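Local atomic coordinates of 433aa long hypothetical phosphoribosylglycinamide formyl transferase (Pyrococcus horikoshii, PDB entry 2DWC), a protein that is a PurT-like member of the ATP-grasp superfamily that binds adenosine-5'-diphosphate in a pocket of its ATP-grasp domain. Residues I205-F219 against G271-G284. Residues are numbered along the deposited sequence; the frame is centred on the assembly and turned at random.
Sequences IDFDVEVTELAVRHF and GGLGIFGVEMFVKG. With ADP (adenosine-5'-diphosphate), chain H.
Phe-207 and Phe-281 form an offset stack at the ADP end of two antiparallel strands of the ATP-grasp domain, their ring planes 11° apart and centroids 4.6 Å from each other. With chi1 at 57°, CG of Phe-207 sits between its backbone N and carbonyl carbon, and this brings CE1 over one face of the Phe-281 ring, 3.6 Å from CD1. The far rim of Phe-281 reaches the adenine, CZ lying 3.6 Å from ADP C5, while Ile-205 N donates to ADP N1. Alongside Phe-281 runs Glu-210; its OE1 accepts from ADP O2' at 2.7 Å. A water donates to both Glu-210 OE2 and Glu-279 OE1, joining the two carboxylates.

On the sheet face that carries Glu-210 and Phe-281, Thr-212 OG1 donates to Glu-279 OE2 on the syn side, and Glu-279 also meets His-235 through OE1. Val-211, Met-280 and Val-282 pack on the other face, with Val-211 CG2 3.8 Å from Met-280 CB. Asp-208 and Val-209 both oppose Val-282, the geometry of a classic beta bulge: Asp-208 N donates to Val-282 O at 2.7 Å, and Val-209 N adds a weak bond to the same oxygen. An inverse gamma turn centred on Leu-214 interrupts the first strand. Farther along, Arg-217 bends at chi3 (55°), which lays its guanidinium against Gly-271 CA and directs NE to Gly-272 O at 2.8 Å, the donor standing above the carbonyl plane.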
ATOM      1  N   ILE B 205      33.785   9.934  14.822  1.00 38.61           N
ATOM      2  CA  ILE B 205      33.390   8.728  15.536  1.00 39.92           C
ATOM      3  C   ILE B 205      33.655   7.525  14.637  1.00 41.49           C
ATOM      4  O   ILE B 205      33.210   7.480  13.486  1.00 36.70           O
ATOM      5  CB  ILE B 205      31.887   8.742  15.916  1.00 42.32           C
ATOM      6  CG1 ILE B 205      31.580   9.936  16.831  1.00 41.01           C
ATOM      7  CG2 ILE B 205      31.528   7.459  16.652  1.00 34.74           C
ATOM      8  CD1 ILE B 205      32.431   9.954  18.103  1.00 44.31           C
ATOM      9  N   ASP B 206      34.430   6.572  15.139  1.00 45.13           N
ATOM     10  CA  ASP B 206      34.705   5.374  14.358  1.00 50.21           C
ATOM     11  C   ASP B 206      33.597   4.412  14.765  1.00 48.16           C
ATOM     12  O   ASP B 206      33.686   3.746  15.796  1.00 58.83           O
ATOM     13  CB  ASP B 206      36.075   4.786  14.721  1.00 51.82           C
ATOM     14  CG  ASP B 206      36.487   3.650  13.790  1.00 58.80           C
ATOM     15  OD1 ASP B 206      37.378   2.870  14.186  1.00 61.52           O
ATOM     16  OD2 ASP B 206      35.929   3.542  12.666  1.00 53.02           O
ATOM     17  N   PHE B 207      32.529   4.368  13.976  1.00 46.83           N
ATOM     18  CA  PHE B 207      31.419   3.485  14.307  1.00 35.05           C
ATOM     19  C   PHE B 207      31.310   2.317  13.332  1.00 29.87           C
ATOM     20  O   PHE B 207      31.862   2.347  12.229  1.00 32.96           O
ATOM     21  CB  PHE B 207      30.098   4.282  14.341  1.00 36.30           C
ATOM     22  CG  PHE B 207      29.790   4.999  13.065  1.00 31.87           C
ATOM     23  CD1 PHE B 207      30.000   6.371  12.959  1.00 38.95           C
ATOM     24  CD2 PHE B 207      29.315   4.308  11.955  1.00 33.50           C
ATOM     25  CE1 PHE B 207      29.744   7.043  11.770  1.00 37.26           C
ATOM     26  CE2 PHE B 207      29.053   4.966  10.750  1.00 36.89           C
ATOM     27  CZ  PHE B 207      29.267   6.342  10.654  1.00 37.48           C
ATOM     28  N   ASP B 208      30.595   1.288  13.762  1.00 31.55           N
ATOM     29  CA  ASP B 208      30.368   0.090  12.963  1.00 29.16           C
ATOM     30  C   ASP B 208      29.233   0.350  11.986  1.00 30.89           C
ATOM     31  O   ASP B 208      29.290  -0.046  10.819  1.00 31.28           O
ATOM     32  CB  ASP B 208      29.967  -1.066  13.873  1.00 41.37           C
ATOM     33  CG  ASP B 208      31.082  -1.491  14.814  1.00 48.31           C
ATOM     34  OD1 ASP B 208      30.755  -2.048  15.886  1.00 46.59           O
ATOM     35  OD2 ASP B 208      32.266  -1.282  14.467  1.00 43.07           O
ATOM     36  N   VAL B 209      28.194   1.017  12.474  1.00 28.33           N
ATOM     37  CA  VAL B 209      27.053   1.296  11.613  1.00 31.64           C
ATOM     38  C   VAL B 209      26.239   2.456  12.149  1.00 29.27           C
ATOM     39  O   VAL B 209      26.284   2.761  13.334  1.00 26.80           O
ATOM     40  CB  VAL B 209      26.147   0.054  11.523  1.00 28.93           C
ATOM     41  CG1 VAL B 209      25.528  -0.241  12.897  1.00 26.18           C
ATOM     42  CG2 VAL B 209      25.076   0.229  10.430  1.00 38.41           C
ATOM     43  N   GLU B 210      25.501   3.108  11.260  1.00 25.21           N
ATOM     44  CA  GLU B 210      24.634   4.218  11.671  1.00 24.33           C
ATOM     45  C   GLU B 210      23.238   3.621  11.668  1.00 26.48           C
ATOM     46  O   GLU B 210      22.915   2.794  10.805  1.00 24.66           O
ATOM     47  CB  GLU B 210      24.647   5.337  10.642  1.00 29.38           C
ATOM     48  CG  GLU B 210      25.982   5.788  10.168  1.00 43.09           C
ATOM     49  CD  GLU B 210      25.856   6.938   9.197  1.00 40.63           C
ATOM     50  OE1 GLU B 210      26.602   6.938   8.203  1.00 40.79           O
ATOM     51  OE2 GLU B 210      25.012   7.844   9.434  1.00 44.28           O
ATOM     52  N   VAL B 211      22.401   4.048  12.603  1.00 25.03           N
ATOM     53  CA  VAL B 211      21.041   3.522  12.669  1.00 23.07           C
ATOM     54  C   VAL B 211      20.020   4.648  12.809  1.00 21.75           C
ATOM     55  O   VAL B 211      20.313   5.724  13.315  1.00 24.42           O
ATOM     56  CB  VAL B 211      20.842   2.575  13.865  1.00 29.63           C
ATOM     57  CG1 VAL B 211      21.757   1.335  13.739  1.00 29.82           C
ATOM     58  CG2 VAL B 211      21.143   3.327  15.140  1.00 26.23           C
ATOM     59  N   THR B 212      18.817   4.388  12.317  1.00 20.85           N
ATOM     60  CA  THR B 212      17.736   5.364  12.456  1.00 17.65           C
ATOM     61  C   THR B 212      16.736   4.673  13.350  1.00 18.61           C
ATOM     62  O   THR B 212      16.316   3.544  13.033  1.00 20.97           O
ATOM     63  CB  THR B 212      16.995   5.596  11.119  1.00 21.15           C
ATOM     64  OG1 THR B 212      17.897   6.097  10.115  1.00 23.67           O
ATOM     65  CG2 THR B 212      15.892   6.627  11.330  1.00 23.32           C
ATOM     66  N   GLU B 213      16.420   5.265  14.509  1.00 17.83           N
ATOM     67  CA  GLU B 213      15.396   4.688  15.359  1.00 17.31           C
ATOM     68  C   GLU B 213      14.107   5.475  15.078  1.00 17.82           C
ATOM     69  O   GLU B 213      14.031   6.699  15.341  1.00 19.21           O
ATOM     70  CB  GLU B 213      15.762   4.800  16.847  1.00 20.71           C
ATOM     71  CG  GLU B 213      14.683   4.232  17.763  1.00 17.49           C
ATOM     72  CD  GLU B 213      14.277   2.800  17.411  1.00 20.70           C
ATOM     73  OE1 GLU B 213      15.175   2.017  17.042  1.00 20.63           O
ATOM     74  OE2 GLU B 213      13.068   2.443  17.520  1.00 19.38           O
ATOM     75  N   LEU B 214      13.092   4.765  14.566  1.00 18.85           N
ATOM     76  CA  LEU B 214      11.824   5.404  14.180  1.00 19.25           C
ATOM     77  C   LEU B 214      10.826   5.477  15.306  1.00 18.04           C
ATOM     78  O   LEU B 214       9.714   4.946  15.210  1.00 17.67           O
ATOM     79  CB  LEU B 214      11.250   4.628  12.984  1.00 18.81           C
ATOM     80  CG  LEU B 214      12.155   4.699  11.743  1.00 25.11           C
ATOM     81  CD1 LEU B 214      11.722   3.601  10.730  1.00 21.55           C
ATOM     82  CD2 LEU B 214      12.087   6.120  11.119  1.00 26.71           C
ATOM     83  N   ALA B 215      11.219   6.138  16.405  1.00 20.60           N
ATOM     84  CA  ALA B 215      10.330   6.265  17.577  1.00 19.01           C
ATOM     85  C   ALA B 215       9.039   7.021  17.210  1.00 16.93           C
ATOM     86  O   ALA B 215       9.077   8.038  16.516  1.00 21.03           O
ATOM     87  CB  ALA B 215      11.056   7.021  18.691  1.00 20.74           C
ATOM     88  N   VAL B 216       7.899   6.504  17.631  1.00 15.37           N
ATOM     89  CA  VAL B 216       6.642   7.208  17.342  1.00 17.42           C
ATOM     90  C   VAL B 216       5.881   7.544  18.607  1.00 20.12           C
ATOM     91  O   VAL B 216       5.627   6.670  19.448  1.00 18.68           O
ATOM     92  CB  VAL B 216       5.740   6.372  16.337  1.00 20.69           C
ATOM     93  CG1 VAL B 216       5.415   4.964  16.878  1.00 17.70           C
ATOM     94  CG2 VAL B 216       4.412   7.104  16.065  1.00 17.94           C
ATOM     95  N   ARG B 217       5.533   8.837  18.751  1.00 17.65           N
ATOM     96  CA  ARG B 217       4.750   9.335  19.883  1.00 17.69           C
ATOM     97  C   ARG B 217       3.293   9.299  19.465  1.00 22.82           C
ATOM     98  O   ARG B 217       2.929   9.840  18.438  1.00 18.94           O
ATOM     99  CB  ARG B 217       5.159  10.770  20.222  1.00 18.28           C
ATOM    100  CG  ARG B 217       6.505  10.814  21.033  1.00 18.46           C
ATOM    101  CD  ARG B 217       7.029  12.224  21.282  1.00 17.30           C
ATOM    102  NE  ARG B 217       5.987  13.013  21.936  1.00 18.98           N
ATOM    103  CZ  ARG B 217       5.808  13.079  23.249  1.00 26.98           C
ATOM    104  NH1 ARG B 217       6.614  12.402  24.075  1.00 20.79           N
ATOM    105  NH2 ARG B 217       4.845  13.833  23.734  1.00 20.51           N
ATOM    106  N   HIS B 218       2.432   8.709  20.278  1.00 15.00           N
ATOM    107  CA  HIS B 218       1.020   8.592  19.875  1.00 16.74           C
ATOM    108  C   HIS B 218       0.199   8.331  21.138  1.00 17.13           C
ATOM    109  O   HIS B 218       0.766   8.074  22.198  1.00 22.39           O
ATOM    110  CB  HIS B 218       0.881   7.379  18.918  1.00 19.59           C
ATOM    111  CG  HIS B 218       1.274   6.072  19.560  1.00 18.89           C
ATOM    112  ND1 HIS B 218       0.367   5.228  20.166  1.00 20.63           N
ATOM    113  CD2 HIS B 218       2.481   5.466  19.671  1.00 17.08           C
ATOM    114  CE1 HIS B 218       0.997   4.148  20.607  1.00 18.85           C
ATOM    115  NE2 HIS B 218       2.280   4.268  20.317  1.00 20.63           N
ATOM    116  N   PHE B 219      -1.126   8.410  21.008  1.00 15.46           N
ATOM    117  CA  PHE B 219      -2.017   8.148  22.141  1.00 18.83           C
ATOM    118  C   PHE B 219      -2.172   6.659  22.358  1.00 20.28           C
ATOM    119  O   PHE B 219      -2.198   5.863  21.400  1.00 19.59           O
ATOM    120  CB  PHE B 219      -3.426   8.692  21.877  1.00 15.70           C
ATOM    121  CG  PHE B 219      -3.527  10.198  21.972  1.00 22.52           C
ATOM    122  CD1 PHE B 219      -3.242  10.862  23.177  1.00 19.30           C
ATOM    123  CD2 PHE B 219      -3.836  10.959  20.837  1.00 20.29           C
ATOM    124  CE1 PHE B 219      -3.253  12.259  23.250  1.00 23.87           C
ATOM    125  CE2 PHE B 219      -3.846  12.361  20.899  1.00 18.70           C
ATOM    126  CZ  PHE B 219      -3.549  13.014  22.123  1.00 19.74           C
ATOM    127  N   GLY B 271       8.667  16.276  22.024  1.00 19.34           N
ATOM    128  CA  GLY B 271       7.232  16.228  22.266  1.00 21.00           C
ATOM    129  C   GLY B 271       6.364  16.089  21.016  1.00 19.02           C
ATOM    130  O   GLY B 271       6.876  15.689  19.970  1.00 18.53           O
ATOM    131  N   GLY B 272       5.073  16.414  21.153  1.00 17.84           N
ATOM    132  CA  GLY B 272       4.142  16.339  20.029  1.00 18.18           C
ATOM    133  C   GLY B 272       3.658  14.933  19.740  1.00 18.91           C
ATOM    134  O   GLY B 272       3.715  14.036  20.592  1.00 19.58           O
ATOM    135  N   LEU B 273       3.151  14.722  18.523  1.00 16.42           N
ATOM    136  CA  LEU B 273       2.731  13.369  18.097  1.00 14.14           C
ATOM    137  C   LEU B 273       3.355  13.132  16.725  1.00 18.55           C
ATOM    138  O   LEU B 273       3.490  14.064  15.953  1.00 18.96           O
ATOM    139  CB  LEU B 273       1.210  13.236  17.899  1.00 16.16           C
ATOM    140  CG  LEU B 273       0.305  13.510  19.103  1.00 15.77           C
ATOM    141  CD1 LEU B 273      -1.165  13.402  18.637  1.00 17.35           C
ATOM    142  CD2 LEU B 273       0.630  12.474  20.218  1.00 16.92           C
ATOM    143  N   GLY B 274       3.736  11.892  16.439  1.00 14.86           N
ATOM    144  CA  GLY B 274       4.319  11.591  15.138  1.00 17.30           C
ATOM    145  C   GLY B 274       5.551  10.710  15.223  1.00 17.91           C
ATOM    146  O   GLY B 274       6.050  10.404  16.316  1.00 18.08           O
ATOM    147  N   ILE B 275       6.023  10.261  14.076  1.00 16.04           N
ATOM    148  CA  ILE B 275       7.240   9.454  14.075  1.00 15.55           C
ATOM    149  C   ILE B 275       8.460  10.381  13.926  1.00 20.83           C
ATOM    150  O   ILE B 275       8.380  11.450  13.300  1.00 18.11           O
ATOM    151  CB  ILE B 275       7.147   8.389  12.979  1.00 22.92           C
ATOM    152  CG1 ILE B 275       8.008   7.183  13.395  1.00 28.06           C
ATOM    153  CG2 ILE B 275       7.549   8.951  11.676  1.00 28.07           C
ATOM    154  CD1 ILE B 275       7.541   5.962  12.749  1.00 19.34           C
ATOM    155  N   PHE B 276       9.593   9.952  14.493  1.00 16.50           N
ATOM    156  CA  PHE B 276      10.828  10.712  14.464  1.00 17.15           C
ATOM    157  C   PHE B 276      11.914   9.796  13.914  1.00 22.11           C
ATOM    158  O   PHE B 276      11.906   8.607  14.200  1.00 25.41           O
ATOM    159  CB  PHE B 276      11.247  11.107  15.909  1.00 21.23           C
ATOM    160  CG  PHE B 276      10.353  12.131  16.558  1.00 17.42           C
ATOM    161  CD1 PHE B 276       9.105  11.775  17.057  1.00 18.49           C
ATOM    162  CD2 PHE B 276      10.758  13.459  16.661  1.00 19.13           C
ATOM    163  CE1 PHE B 276       8.260  12.738  17.652  1.00 17.44           C
ATOM    164  CE2 PHE B 276       9.916  14.438  17.267  1.00 17.30           C
ATOM    165  CZ  PHE B 276       8.673  14.062  17.753  1.00 18.72           C
ATOM    166  N   GLY B 277      12.837  10.334  13.136  1.00 15.94           N
ATOM    167  CA  GLY B 277      13.925   9.500  12.650  1.00 15.05           C
ATOM    168  C   GLY B 277      15.137   9.928  13.499  1.00 19.99           C
ATOM    169  O   GLY B 277      15.828  10.906  13.190  1.00 18.98           O
ATOM    170  N   VAL B 278      15.382   9.212  14.601  1.00 18.54           N
ATOM    171  CA  VAL B 278      16.540   9.570  15.434  1.00 20.24           C
ATOM    172  C   VAL B 278      17.782   8.858  14.913  1.00 23.87           C
ATOM    173  O   VAL B 278      17.847   7.629  14.915  1.00 23.27           O
ATOM    174  CB  VAL B 278      16.272   9.167  16.904  1.00 20.84           C
ATOM    175  CG1 VAL B 278      17.422   9.694  17.776  1.00 24.49           C
ATOM    176  CG2 VAL B 278      14.895   9.721  17.356  1.00 24.03           C
ATOM    177  N   GLU B 279      18.792   9.637  14.515  1.00 22.20           N
ATOM    178  CA  GLU B 279      20.007   9.107  13.919  1.00 23.26           C
ATOM    179  C   GLU B 279      21.061   8.879  14.991  1.00 26.23           C
ATOM    180  O   GLU B 279      21.305   9.769  15.780  1.00 25.06           O
ATOM    181  CB  GLU B 279      20.540  10.103  12.895  1.00 23.68           C
ATOM    182  CG  GLU B 279      19.671  10.243  11.626  1.00 25.70           C
ATOM    183  CD  GLU B 279      19.490   8.907  10.933  1.00 37.94           C
ATOM    184  OE1 GLU B 279      20.490   8.152  10.819  1.00 29.26           O
ATOM    185  OE2 GLU B 279      18.351   8.614  10.502  1.00 29.12           O
ATOM    186  N   MET B 280      21.669   7.693  15.000  1.00 22.74           N
ATOM    187  CA  MET B 280      22.691   7.363  15.990  1.00 24.31           C
ATOM    188  C   MET B 280      23.849   6.587  15.382  1.00 28.71           C
ATOM    189  O   MET B 280      23.696   5.942  14.343  1.00 23.06           O
ATOM    190  CB  MET B 280      22.070   6.510  17.085  1.00 23.20           C
ATOM    191  CG  MET B 280      21.024   7.256  17.902  1.00 25.45           C
ATOM    192  SD  MET B 280      20.281   6.214  19.135  1.00 26.97           S
ATOM    193  CE  MET B 280      18.616   6.736  19.195  1.00 27.98           C
ATOM    194  N   PHE B 281      25.017   6.663  16.025  1.00 26.29           N
ATOM    195  CA  PHE B 281      26.185   5.898  15.574  1.00 23.26           C
ATOM    196  C   PHE B 281      26.361   4.774  16.606  1.00 23.40           C
ATOM    197  O   PHE B 281      26.187   4.995  17.808  1.00 23.90           O
ATOM    198  CB  PHE B 281      27.469   6.772  15.573  1.00 22.04           C
ATOM    199  CG  PHE B 281      27.370   8.015  14.725  1.00 27.16           C
ATOM    200  CD1 PHE B 281      26.758   7.980  13.473  1.00 32.30           C
ATOM    201  CD2 PHE B 281      27.966   9.209  15.143  1.00 27.67           C
ATOM    202  CE1 PHE B 281      26.742   9.106  12.639  1.00 30.02           C
ATOM    203  CE2 PHE B 281      27.965  10.339  14.328  1.00 25.20           C
ATOM    204  CZ  PHE B 281      27.352  10.293  13.063  1.00 30.91           C
ATOM    205  N   VAL B 282      26.711   3.574  16.141  1.00 27.02           N
ATOM    206  CA  VAL B 282      26.902   2.447  17.050  1.00 27.50           C
ATOM    207  C   VAL B 282      28.265   1.796  16.849  1.00 26.72           C
ATOM    208  O   VAL B 282      28.677   1.528  15.717  1.00 27.37           O
ATOM    209  CB  VAL B 282      25.827   1.337  16.826  1.00 25.93           C
ATOM    210  CG1 VAL B 282      26.072   0.160  17.804  1.00 27.75           C
ATOM    211  CG2 VAL B 282      24.422   1.909  17.040  1.00 22.35           C
ATOM    212  N   LYS B 283      28.964   1.543  17.954  1.00 29.78           N
ATOM    213  CA  LYS B 283      30.267   0.864  17.874  1.00 34.40           C
ATOM    214  C   LYS B 283      30.218  -0.104  19.057  1.00 31.57           C
ATOM    215  O   LYS B 283      30.351   0.306  20.209  1.00 30.65           O
ATOM    216  CB  LYS B 283      31.416   1.863  18.038  1.00 41.33           C
ATOM    217  CG  LYS B 283      32.729   1.352  17.441  1.00 46.54           C
ATOM    218  CD  LYS B 283      33.910   1.754  18.276  1.00 51.36           C
ATOM    219  CE  LYS B 283      35.176   1.100  17.745  1.00 52.96           C
ATOM    220  NZ  LYS B 283      36.197   1.018  18.839  1.00 63.31           N
ATOM    221  N   GLY B 284      29.966  -1.381  18.777  1.00 36.37           N
ATOM    222  CA  GLY B 284      29.834  -2.342  19.854  1.00 35.62           C
ATOM    223  C   GLY B 284      28.599  -2.021  20.677  1.00 41.02           C
ATOM    224  O   GLY B 284      27.504  -1.882  20.124  1.00 35.91           O
TER
HETATM  225  PB  ADP H 502      23.353  15.528   7.207  1.00 75.03           P
HETATM  226  O1B ADP H 502      21.890  15.518   7.431  1.00 77.88           O
HETATM  227  O2B ADP H 502      24.073  14.518   6.178  1.00 79.04           O
HETATM  228  O3B ADP H 502      24.255  16.819   7.541  1.00 74.12           O
HETATM  229  PA  ADP H 502      25.327  14.795   9.060  1.00 45.27           P
HETATM  230  O1A ADP H 502      26.116  15.855   8.393  1.00 70.72           O
HETATM  231  O2A ADP H 502      25.209  15.065  10.641  1.00 55.90           O
HETATM  232  O3A ADP H 502      23.815  14.709   8.513  1.00 70.87           O
HETATM  233  O5' ADP H 502      25.986  13.342   8.867  1.00 56.51           O
HETATM  234  C5' ADP H 502      26.199  12.813   7.557  1.00 51.07           C
HETATM  235  C4' ADP H 502      27.156  11.626   7.656  1.00 55.00           C
HETATM  236  O4' ADP H 502      28.510  12.037   7.905  1.00 44.72           O
HETATM  237  C3' ADP H 502      26.777  10.775   8.867  1.00 54.03           C
HETATM  238  O3' ADP H 502      25.685   9.921   8.514  1.00 56.85           O
HETATM  239  C2' ADP H 502      28.065   9.963   8.962  1.00 49.53           C
HETATM  240  O2' ADP H 502      28.144   9.068   7.849  1.00 49.12           O
HETATM  241  C1' ADP H 502      29.101  11.077   8.801  1.00 47.83           C
HETATM  242  N9  ADP H 502      29.347  11.766  10.089  1.00 45.52           N
HETATM  243  C8  ADP H 502      28.766  12.885  10.510  1.00 42.23           C
HETATM  244  N7  ADP H 502      29.255  13.217  11.706  1.00 34.96           N
HETATM  245  C5  ADP H 502      30.156  12.306  12.042  1.00 40.79           C
HETATM  246  C6  ADP H 502      30.976  12.112  13.152  1.00 42.75           C
HETATM  247  N6  ADP H 502      30.983  12.993  14.147  1.00 32.22           N
HETATM  248  N1  ADP H 502      31.781  11.040  13.182  1.00 34.78           N
HETATM  249  C2  ADP H 502      31.811  10.177  12.183  1.00 37.62           C
HETATM  250  N3  ADP H 502      31.049  10.332  11.112  1.00 40.78           N
HETATM  251  C4  ADP H 502      30.218  11.375  11.014  1.00 45.22           C
HETATM  252  O   HOH W   1      23.210   8.993  11.132  1.00 39.37           O